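Local coordinates for protein N-acetylglucosamine-specific lectin (Saxidomus purpuratus, PDB 6A7T) that binds N-acetylglucosamine as a C-type lectin whose carbohydrate recognition is independent of calcium, at residues E69-I74 with M125-Y130; G76-Q81 with H85-G90. All coordinates share one frame; numbering follows the deposited sequence.

How the interactions relate
Both contacts set helix 68-78 against one antiparallel sheet, each centred on a tyrosine: Tyr127 of strand 124-130 in interaction 1, Tyr87 of strand 86-94 in interaction 2. The strands are neighbours, with Tyr127 O 3.0 Å from Tyr87 N in a probable hydrogen bond, and the contact centres lie about 6 Å apart. In both, an isoleucine methyl lies over a ring face. Both are buried, but their polar ends differ. Interaction 1, all three touching residues buried beside a calcium-binding glutamate, adds a hydroxyl-carboxylate hydrogen bond; interaction 2, at the other end of the helix, includes one partly exposed glutamine, whose amide lies against the hydroxyl without a bond.

Interaction 1. Residues E69-I74 with M125-Y130; sequences EEDDFI and MDYLNY. With CA (calcium ion), chain C.
Asp71 and Ile74, three residues apart on helix 68-78, both meet the side chain of Tyr127, while Glu70 just before them turns to the calcium ion. Glu70 reaches the ion with an extended chain and grips it with both carboxylate oxygens, OE1 at 2.4 Å and OE2 at 2.6 Å from the calcium. Two waters, the carbonyl of Thr64 and the carboxylates of Glu66 and Glu153 take part in the same shell, and Tyr39 OH hydrogen-bonds Glu70 OE1. At Asp71, CG stands anti to the backbone N (chi1 -179°), which carries the carboxylate to the edge of the tyrosine ring. Tyr127 OH donates to Asp71 OD1 over a short 2.5 Å. The hydroxyl arrives on the anti side of OD1, 17° out of the carboxylate plane, and OD1 itself lies in the plane of the ring. The two flat groups are only 22° from coplanar. Asp71 OD2 forms a salt bridge with Arg75, which would tend to keep this buried carboxylate ionised. The pair joins a helix of the C-type lectin fold to the sheet that also contains strand 136-140; Trp137 on that strand meets the Tyr127 ring edge-to-face and also touches Asp71. Asn138, an N-acetylglucosamine-binding residue with no sugar bound here, has its side chain about 8 Å from that of Tyr127. Farther along the helix, Ile74 approaches the ring from over one face, its side chain crossing that of Tyr127 at about a right angle. Its CG2 methyl makes a CH-pi contact 4.0 Å from the Tyr127 ring centroid, displaced toward the rim so that CG2 lies 3.7 Å from CE2. Ile74 CD1 reaches the phenol end of the tyrosine, 4.0 Å from Tyr127 OH.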
ATOM      1  N   GLU A  69       4.854  -9.322   4.117  1.00 17.60           N
ATOM      2  CA  GLU A  69       5.209  -8.330   3.098  1.00 18.75           C
ATOM      3  C   GLU A  69       5.654  -7.020   3.799  1.00 16.53           C
ATOM      4  O   GLU A  69       6.668  -6.364   3.416  1.00 15.16           O
ATOM      5  CB  GLU A  69       4.058  -8.008   2.147  1.00 22.55           C
ATOM      6  CG  GLU A  69       3.622  -9.146   1.254  1.00 27.74           C
ATOM      7  CD  GLU A  69       2.578 -10.107   1.822  1.00 28.74           C
ATOM      8  OE1 GLU A  69       2.395 -10.184   3.055  1.00 32.74           O
ATOM      9  OE2 GLU A  69       1.991 -10.844   1.012  1.00 37.86           O
ATOM     10  N   GLU A  70       4.896  -6.645   4.834  1.00 14.48           N
ATOM     11  CA  GLU A  70       5.203  -5.361   5.531  1.00 13.07           C
ATOM     12  C   GLU A  70       6.461  -5.538   6.361  1.00 11.68           C
ATOM     13  O   GLU A  70       7.302  -4.615   6.473  1.00 11.80           O
ATOM     14  CB  GLU A  70       4.007  -4.915   6.384  1.00 12.23           C
ATOM     15  CG  GLU A  70       4.177  -3.517   7.023  1.00 12.84           C
ATOM     16  CD  GLU A  70       2.978  -3.079   7.853  1.00 13.16           C
ATOM     17  OE1 GLU A  70       2.889  -1.891   8.137  1.00 11.44           O
ATOM     18  OE2 GLU A  70       2.075  -3.911   8.184  1.00 14.50           O
ATOM     19  N   ASP A  71       6.582  -6.712   6.972  1.00 11.88           N
ATOM     20  CA  ASP A  71       7.740  -7.069   7.768  1.00 12.01           C
ATOM     21  C   ASP A  71       8.993  -6.937   6.898  1.00 12.00           C
ATOM     22  O   ASP A  71       9.993  -6.355   7.326  1.00 10.47           O
ATOM     23  CB  ASP A  71       7.581  -8.469   8.335  1.00 13.08           C
ATOM     24  CG  ASP A  71       8.721  -8.933   9.203  1.00 13.75           C
ATOM     25  OD1 ASP A  71       8.937  -8.363  10.260  1.00 12.82           O
ATOM     26  OD2 ASP A  71       9.389  -9.949   8.778  1.00 14.82           O
ATOM     27  N   ASP A  72       8.910  -7.445   5.674  1.00 13.22           N
ATOM     28  CA  ASP A  72      10.055  -7.425   4.766  1.00 13.60           C
ATOM     29  C   ASP A  72      10.428  -5.981   4.423  1.00 13.19           C
ATOM     30  O   ASP A  72      11.624  -5.612   4.409  1.00 12.55           O
ATOM     31  CB  ASP A  72       9.795  -8.309   3.526  1.00 14.12           C
ATOM     32  CG  ASP A  72       9.780  -9.829   3.777  1.00 16.37           C
ATOM     33  OD1 ASP A  72      10.228 -10.286   4.857  1.00 16.56           O
ATOM     34  OD2 ASP A  72       9.277 -10.590   2.870  1.00 19.01           O
ATOM     35  N   PHE A  73       9.439  -5.155   4.104  1.00 12.15           N
ATOM     36  CA  PHE A  73       9.645  -3.789   3.802  1.00 11.48           C
ATOM     37  C   PHE A  73      10.418  -3.147   4.950  1.00 10.81           C
ATOM     38  O   PHE A  73      11.394  -2.463   4.737  1.00 11.37           O
ATOM     39  CB  PHE A  73       8.318  -3.054   3.558  1.00 12.60           C
ATOM     40  CG  PHE A  73       8.448  -1.566   3.640  1.00 12.48           C
ATOM     41  CD1 PHE A  73       9.135  -0.856   2.666  1.00 14.08           C
ATOM     42  CD2 PHE A  73       7.922  -0.878   4.732  1.00 13.47           C
ATOM     43  CE1 PHE A  73       9.307   0.523   2.772  1.00 14.94           C
ATOM     44  CE2 PHE A  73       8.089   0.492   4.829  1.00 14.03           C
ATOM     45  CZ  PHE A  73       8.758   1.189   3.849  1.00 14.36           C
ATOM     46  N   ILE A  74       9.928  -3.309   6.189  1.00 10.28           N
ATOM     47  CA  ILE A  74      10.542  -2.632   7.335  1.00 10.54           C
ATOM     48  C   ILE A  74      11.987  -3.104   7.474  1.00 10.77           C
ATOM     49  O   ILE A  74      12.886  -2.281   7.660  1.00 10.21           O
ATOM     50  CB  ILE A  74       9.720  -2.870   8.605  1.00 11.20           C
ATOM     51  CG1 ILE A  74       8.371  -2.160   8.506  1.00 11.44           C
ATOM     52  CG2 ILE A  74      10.506  -2.458   9.834  1.00 12.40           C
ATOM     53  CD1 ILE A  74       7.336  -2.629   9.493  1.00 11.74           C
ATOM     54  N   MET A 125       7.276  -3.792  22.346  1.00 10.11           N
ATOM     55  CA  MET A 125       7.980  -4.484  21.272  1.00 10.55           C
ATOM     56  C   MET A 125       8.892  -3.541  20.480  1.00 10.85           C
ATOM     57  O   MET A 125       8.604  -2.358  20.268  1.00 10.58           O
ATOM     58  CB  MET A 125       7.013  -5.173  20.323  1.00 10.67           C
ATOM     59  CG  MET A 125       6.090  -6.224  21.014  1.00 10.83           C
ATOM     60  SD  MET A 125       4.755  -6.838  20.064  1.00 12.13           S
ATOM     61  CE  MET A 125       5.673  -7.577  18.703  1.00 13.24           C
ATOM     62  N   ASP A 126       9.963  -4.155  19.996  1.00 11.15           N
ATOM     63  CA  ASP A 126      10.882  -3.553  19.038  1.00 11.10           C
ATOM     64  C   ASP A 126      11.209  -4.550  17.923  1.00 12.18           C
ATOM     65  O   ASP A 126      10.890  -5.714  18.011  1.00 11.95           O
ATOM     66  CB  ASP A 126      12.119  -3.015  19.746  1.00 11.90           C
ATOM     67  CG  ASP A 126      13.016  -4.013  20.456  1.00 13.02           C
ATOM     68  OD1 ASP A 126      12.917  -5.195  20.144  1.00 14.56           O
ATOM     69  OD2 ASP A 126      13.849  -3.535  21.254  1.00 13.55           O
ATOM     70  N   TYR A 127      11.781  -4.037  16.827  1.00 10.09           N
ATOM     71  CA  TYR A 127      12.689  -4.821  15.952  1.00  9.54           C
ATOM     72  C   TYR A 127      14.044  -4.716  16.624  1.00  9.48           C
ATOM     73  O   TYR A 127      14.469  -3.633  16.955  1.00 10.35           O
ATOM     74  CB  TYR A 127      12.759  -4.252  14.530  1.00  9.03           C
ATOM     75  CG  TYR A 127      11.674  -4.736  13.621  1.00  8.94           C
ATOM     76  CD1 TYR A 127      11.788  -5.880  12.838  1.00  9.28           C
ATOM     77  CD2 TYR A 127      10.479  -4.025  13.527  1.00  8.71           C
ATOM     78  CE1 TYR A 127      10.766  -6.302  12.005  1.00 10.24           C
ATOM     79  CE2 TYR A 127       9.431  -4.472  12.748  1.00  9.19           C
ATOM     80  CZ  TYR A 127       9.561  -5.609  11.962  1.00  9.96           C
ATOM     81  OH  TYR A 127       8.516  -6.041  11.186  1.00 11.78           O
ATOM     82  N   LEU A 128      14.756  -5.841  16.739  1.00 11.13           N
ATOM     83  CA  LEU A 128      16.080  -5.867  17.324  1.00 11.83           C
ATOM     84  C   LEU A 128      17.019  -6.628  16.389  1.00 12.10           C
ATOM     85  O   LEU A 128      16.567  -7.602  15.770  1.00 11.82           O
ATOM     86  CB  LEU A 128      15.976  -6.630  18.653  1.00 13.45           C
ATOM     87  CG  LEU A 128      17.277  -6.907  19.401  1.00 13.64           C
ATOM     88  CD1 LEU A 128      18.008  -5.655  19.849  1.00 13.68           C
ATOM     89  CD2 LEU A 128      17.023  -7.842  20.587  1.00 14.57           C
ATOM     90  N   ASN A 129      18.268  -6.165  16.352  1.00 12.54           N
ATOM     91  CA  ASN A 129      19.363  -6.884  15.682  1.00 13.65           C
ATOM     92  C   ASN A 129      20.451  -7.145  16.707  1.00 13.18           C
ATOM     93  O   ASN A 129      21.281  -6.281  16.997  1.00 13.99           O
ATOM     94  CB  ASN A 129      19.864  -6.058  14.510  1.00 13.35           C
ATOM     95  CG  ASN A 129      20.922  -6.781  13.720  1.00 15.72           C
ATOM     96  OD1 ASN A 129      20.803  -7.981  13.494  1.00 17.71           O
ATOM     97  ND2 ASN A 129      21.907  -6.022  13.292  1.00 18.31           N
ATOM     98  N   TYR A 130      20.406  -8.333  17.296  1.00 16.32           N
ATOM     99  CA  TYR A 130      21.380  -8.699  18.309  1.00 17.29           C
ATOM    100  C   TYR A 130      21.410 -10.224  18.477  1.00 19.77           C
ATOM    101  O   TYR A 130      20.400 -10.887  18.733  1.00 18.76           O
ATOM    102  CB  TYR A 130      21.125  -7.985  19.641  1.00 19.30           C
ATOM    103  CG  TYR A 130      22.181  -8.262  20.689  1.00 19.71           C
ATOM    104  CD1 TYR A 130      23.510  -7.949  20.465  1.00 21.17           C
ATOM    105  CD2 TYR A 130      21.856  -8.886  21.880  1.00 21.90           C
ATOM    106  CE1 TYR A 130      24.488  -8.230  21.402  1.00 22.63           C
ATOM    107  CE2 TYR A 130      22.820  -9.170  22.833  1.00 23.79           C
ATOM    108  CZ  TYR A 130      24.141  -8.852  22.591  1.00 24.99           C
ATOM    109  OH  TYR A 130      25.098  -9.133  23.536  1.00 27.78           O
TER
HETATM  110 CA    CA C 201       0.713  -1.867   9.177  1.00 11.63          CA
HETATM  111  O   HOH W   1      -0.448  -2.194   7.016  1.00 15.55           O
HETATM  112  O   HOH W   2      -1.506  -0.890   9.734  1.00 11.13           O

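Interaction 2. Residues G76-Q81 with H85-G90; sequences GVISAQ and HYYWIG
The ring of Tyr87 takes Ile78 over one face and the amide of Gln81 at its edge. The side chains of Ile78 and Tyr87 run antiparallel alongside each other, and the isoleucine CG2 lies over the face, shifted toward the CE1 side of the rim. CG2 of Ile78 makes a CH-pi contact 3.8 Å from the Tyr87 ring centroid, 17° off the normal, and Ile78 CB sits 3.7 Å from Tyr87 CE1. These residues join helix 68-78 and the type I turn spanning Ile78 to Gln81 to strand 86-94, within the C-type lectin fold; Pro149 and Ile151 of strand 148-154 also touch the tyrosine. Gln81 meets the hydroxyl end of Tyr87 from the turn, its amide plane turned 87° from the ring. Its CD is 3.2 Å from Tyr87 OH, but NE2 meets that hydroxyl at too poor an angle to bond. A bend at chi2 instead folds the amide back over its own turn: Gln81 NE2 donates to Ile78 O at 3.0 Å, nearly straight at 167° and in the carbonyl plane, while OE1 accepts from Phe84 N.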
ATOM      1  N   GLY A  76      13.918  -4.254   5.253  1.00 11.58           N
ATOM      2  CA  GLY A  76      14.694  -3.639   4.131  1.00 13.38           C
ATOM      3  C   GLY A  76      15.281  -2.282   4.462  1.00 13.38           C
ATOM      4  O   GLY A  76      16.429  -2.003   4.092  1.00 16.13           O
ATOM      5  N   VAL A  77      14.523  -1.430   5.162  1.00 11.50           N
ATOM      6  CA  VAL A  77      14.974  -0.119   5.547  1.00 10.75           C
ATOM      7  C   VAL A  77      15.951  -0.227   6.727  1.00 11.17           C
ATOM      8  O   VAL A  77      17.104   0.262   6.641  1.00 10.65           O
ATOM      9  CB  VAL A  77      13.783   0.810   5.871  1.00 10.63           C
ATOM     10  CG1 VAL A  77      14.255   2.186   6.313  1.00 11.18           C
ATOM     11  CG2 VAL A  77      12.852   0.953   4.671  1.00 10.85           C
ATOM     12  N   ILE A  78      15.547  -0.861   7.834  1.00 10.14           N
ATOM     13  CA  ILE A  78      16.354  -0.755   9.050  1.00 11.28           C
ATOM     14  C   ILE A  78      17.670  -1.556   8.920  1.00 11.86           C
ATOM     15  O   ILE A  78      18.652  -1.192   9.523  1.00 11.71           O
ATOM     16  CB  ILE A  78      15.516  -1.110  10.296  1.00 11.42           C
ATOM     17  CG1 ILE A  78      15.071  -2.565  10.329  1.00 10.61           C
ATOM     18  CG2 ILE A  78      14.356  -0.146  10.363  1.00 11.42           C
ATOM     19  CD1 ILE A  78      14.113  -2.872  11.439  1.00 12.08           C
ATOM     20  N   SER A  79      17.685  -2.641   8.142  1.00 13.19           N
ATOM     21  CA  SER A  79      18.900  -3.492   7.957  1.00 14.56           C
ATOM     22  C   SER A  79      19.953  -2.762   7.108  1.00 16.43           C
ATOM     23  O   SER A  79      21.129  -3.184   7.106  1.00 18.95           O
ATOM     24  CB  SER A  79      18.563  -4.823   7.365  1.00 14.76           C
ATOM     25  OG  SER A  79      18.224  -4.689   5.991  1.00 15.75           O
ATOM     26  N   ALA A  80      19.565  -1.688   6.420  1.00 17.34           N
ATOM     27  CA  ALA A  80      20.495  -0.949   5.498  1.00 17.27           C
ATOM     28  C   ALA A  80      21.317   0.110   6.252  1.00 19.64           C
ATOM     29  O   ALA A  80      22.139   0.809   5.621  1.00 22.96           O
ATOM     30  CB  ALA A  80      19.712  -0.296   4.379  1.00 20.11           C
ATOM     31  N   GLN A  81      21.076   0.307   7.555  1.00 15.92           N
ATOM     32  CA  GLN A  81      21.859   1.184   8.401  1.00 16.21           C
ATOM     33  C   GLN A  81      22.459   0.321   9.519  1.00 17.34           C
ATOM     34  O   GLN A  81      22.040  -0.866   9.710  1.00 18.52           O
ATOM     35  CB  GLN A  81      21.056   2.372   8.950  1.00 15.35           C
ATOM     36  CG  GLN A  81      19.846   2.003   9.803  1.00 14.55           C
ATOM     37  CD  GLN A  81      20.244   1.665  11.218  1.00 15.56           C
ATOM     38  OE1 GLN A  81      20.843   2.471  11.918  1.00 15.15           O
ATOM     39  NE2 GLN A  81      19.878   0.483  11.658  1.00 14.67           N
ATOM     40  N   HIS A  85      20.451  -0.540  16.631  1.00 12.64           N
ATOM     41  CA  HIS A  85      20.278  -1.986  16.684  1.00 13.76           C
ATOM     42  C   HIS A  85      18.851  -2.379  17.095  1.00 11.92           C
ATOM     43  O   HIS A  85      18.539  -3.538  17.146  1.00 10.88           O
ATOM     44  CB  HIS A  85      21.312  -2.627  17.656  1.00 17.69           C
ATOM     45  CG  HIS A  85      22.710  -2.142  17.406  1.00 24.31           C
ATOM     46  ND1 HIS A  85      23.305  -2.209  16.145  1.00 26.80           N
ATOM     47  CD2 HIS A  85      23.624  -1.564  18.227  1.00 26.83           C
ATOM     48  CE1 HIS A  85      24.512  -1.678  16.195  1.00 27.23           C
ATOM     49  NE2 HIS A  85      24.751  -1.297  17.467  1.00 28.64           N
ATOM     50  N   TYR A  86      18.008  -1.396  17.438  1.00 11.22           N
ATOM     51  CA  TYR A  86      16.595  -1.682  17.712  1.00 11.22           C
ATOM     52  C   TYR A  86      15.775  -0.429  17.410  1.00  9.28           C
ATOM     53  O   TYR A  86      16.288   0.670  17.464  1.00 10.19           O
ATOM     54  CB  TYR A  86      16.353  -2.113  19.164  1.00 12.38           C
ATOM     55  CG  TYR A  86      16.565  -1.063  20.227  1.00 12.20           C
ATOM     56  CD1 TYR A  86      17.816  -0.754  20.740  1.00 14.68           C
ATOM     57  CD2 TYR A  86      15.482  -0.410  20.782  1.00 14.23           C
ATOM     58  CE1 TYR A  86      17.984   0.217  21.722  1.00 14.68           C
ATOM     59  CE2 TYR A  86      15.636   0.548  21.767  1.00 15.19           C
ATOM     60  CZ  TYR A  86      16.887   0.870  22.246  1.00 17.06           C
ATOM     61  OH  TYR A  86      16.951   1.841  23.220  1.00 19.93           O
ATOM     62  N   TYR A  87      14.510  -0.663  17.047  1.00  9.12           N
ATOM     63  CA  TYR A  87      13.519   0.391  16.799  1.00  8.83           C
ATOM     64  C   TYR A  87      12.235   0.003  17.525  1.00  8.01           C
ATOM     65  O   TYR A  87      11.762  -1.083  17.324  1.00  8.95           O
ATOM     66  CB  TYR A  87      13.212   0.527  15.306  1.00  9.46           C
ATOM     67  CG  TYR A  87      14.295   1.126  14.453  1.00  9.74           C
ATOM     68  CD1 TYR A  87      15.387   0.374  14.076  1.00  9.89           C
ATOM     69  CD2 TYR A  87      14.200   2.420  13.978  1.00 10.12           C
ATOM     70  CE1 TYR A  87      16.374   0.892  13.248  1.00 10.44           C
ATOM     71  CE2 TYR A  87      15.182   2.959  13.156  1.00 10.73           C
ATOM     72  CZ  TYR A  87      16.277   2.190  12.792  1.00 10.95           C
ATOM     73  OH  TYR A  87      17.294   2.704  12.012  1.00 11.55           O
ATOM     74  N   TRP A  88      11.627   0.962  18.226  1.00  8.18           N
ATOM     75  CA  TRP A  88      10.292   0.711  18.817  1.00  7.56           C
ATOM     76  C   TRP A  88       9.211   0.576  17.752  1.00  7.45           C
ATOM     77  O   TRP A  88       9.198   1.368  16.772  1.00  7.72           O
ATOM     78  CB  TRP A  88       9.904   1.846  19.778  1.00  8.12           C
ATOM     79  CG  TRP A  88      10.788   1.933  20.987  1.00  8.21           C
ATOM     80  CD1 TRP A  88      11.455   3.031  21.395  1.00  9.29           C
ATOM     81  CD2 TRP A  88      11.153   0.882  21.906  1.00  9.52           C
ATOM     82  NE1 TRP A  88      12.155   2.779  22.544  1.00  9.92           N
ATOM     83  CE2 TRP A  88      12.012   1.471  22.857  1.00 10.09           C
ATOM     84  CE3 TRP A  88      10.818  -0.471  22.029  1.00 10.17           C
ATOM     85  CZ2 TRP A  88      12.534   0.766  23.945  1.00 10.14           C
ATOM     86  CZ3 TRP A  88      11.345  -1.175  23.097  1.00 11.27           C
ATOM     87  CH2 TRP A  88      12.195  -0.556  24.019  1.00 10.99           C
ATOM     88  N   ILE A  89       8.258  -0.333  18.000  1.00  6.16           N
ATOM     89  CA  ILE A  89       7.095  -0.534  17.138  1.00  6.43           C
ATOM     90  C   ILE A  89       5.828  -0.596  18.004  1.00  6.28           C
ATOM     91  O   ILE A  89       5.902  -0.590  19.202  1.00  6.50           O
ATOM     92  CB  ILE A  89       7.232  -1.764  16.235  1.00  6.70           C
ATOM     93  CG1 ILE A  89       7.301  -3.077  17.030  1.00  6.86           C
ATOM     94  CG2 ILE A  89       8.435  -1.599  15.335  1.00  6.74           C
ATOM     95  CD1 ILE A  89       7.304  -4.336  16.165  1.00  7.15           C
ATOM     96  N   GLY A  90       4.713  -0.585  17.333  1.00  6.40           N
ATOM     97  CA  GLY A  90       3.381  -0.384  17.927  1.00  6.96           C
ATOM     98  C   GLY A  90       2.780  -1.677  18.449  1.00  7.33           C
ATOM     99  O   GLY A  90       1.614  -1.962  18.162  1.00  8.41           O
TER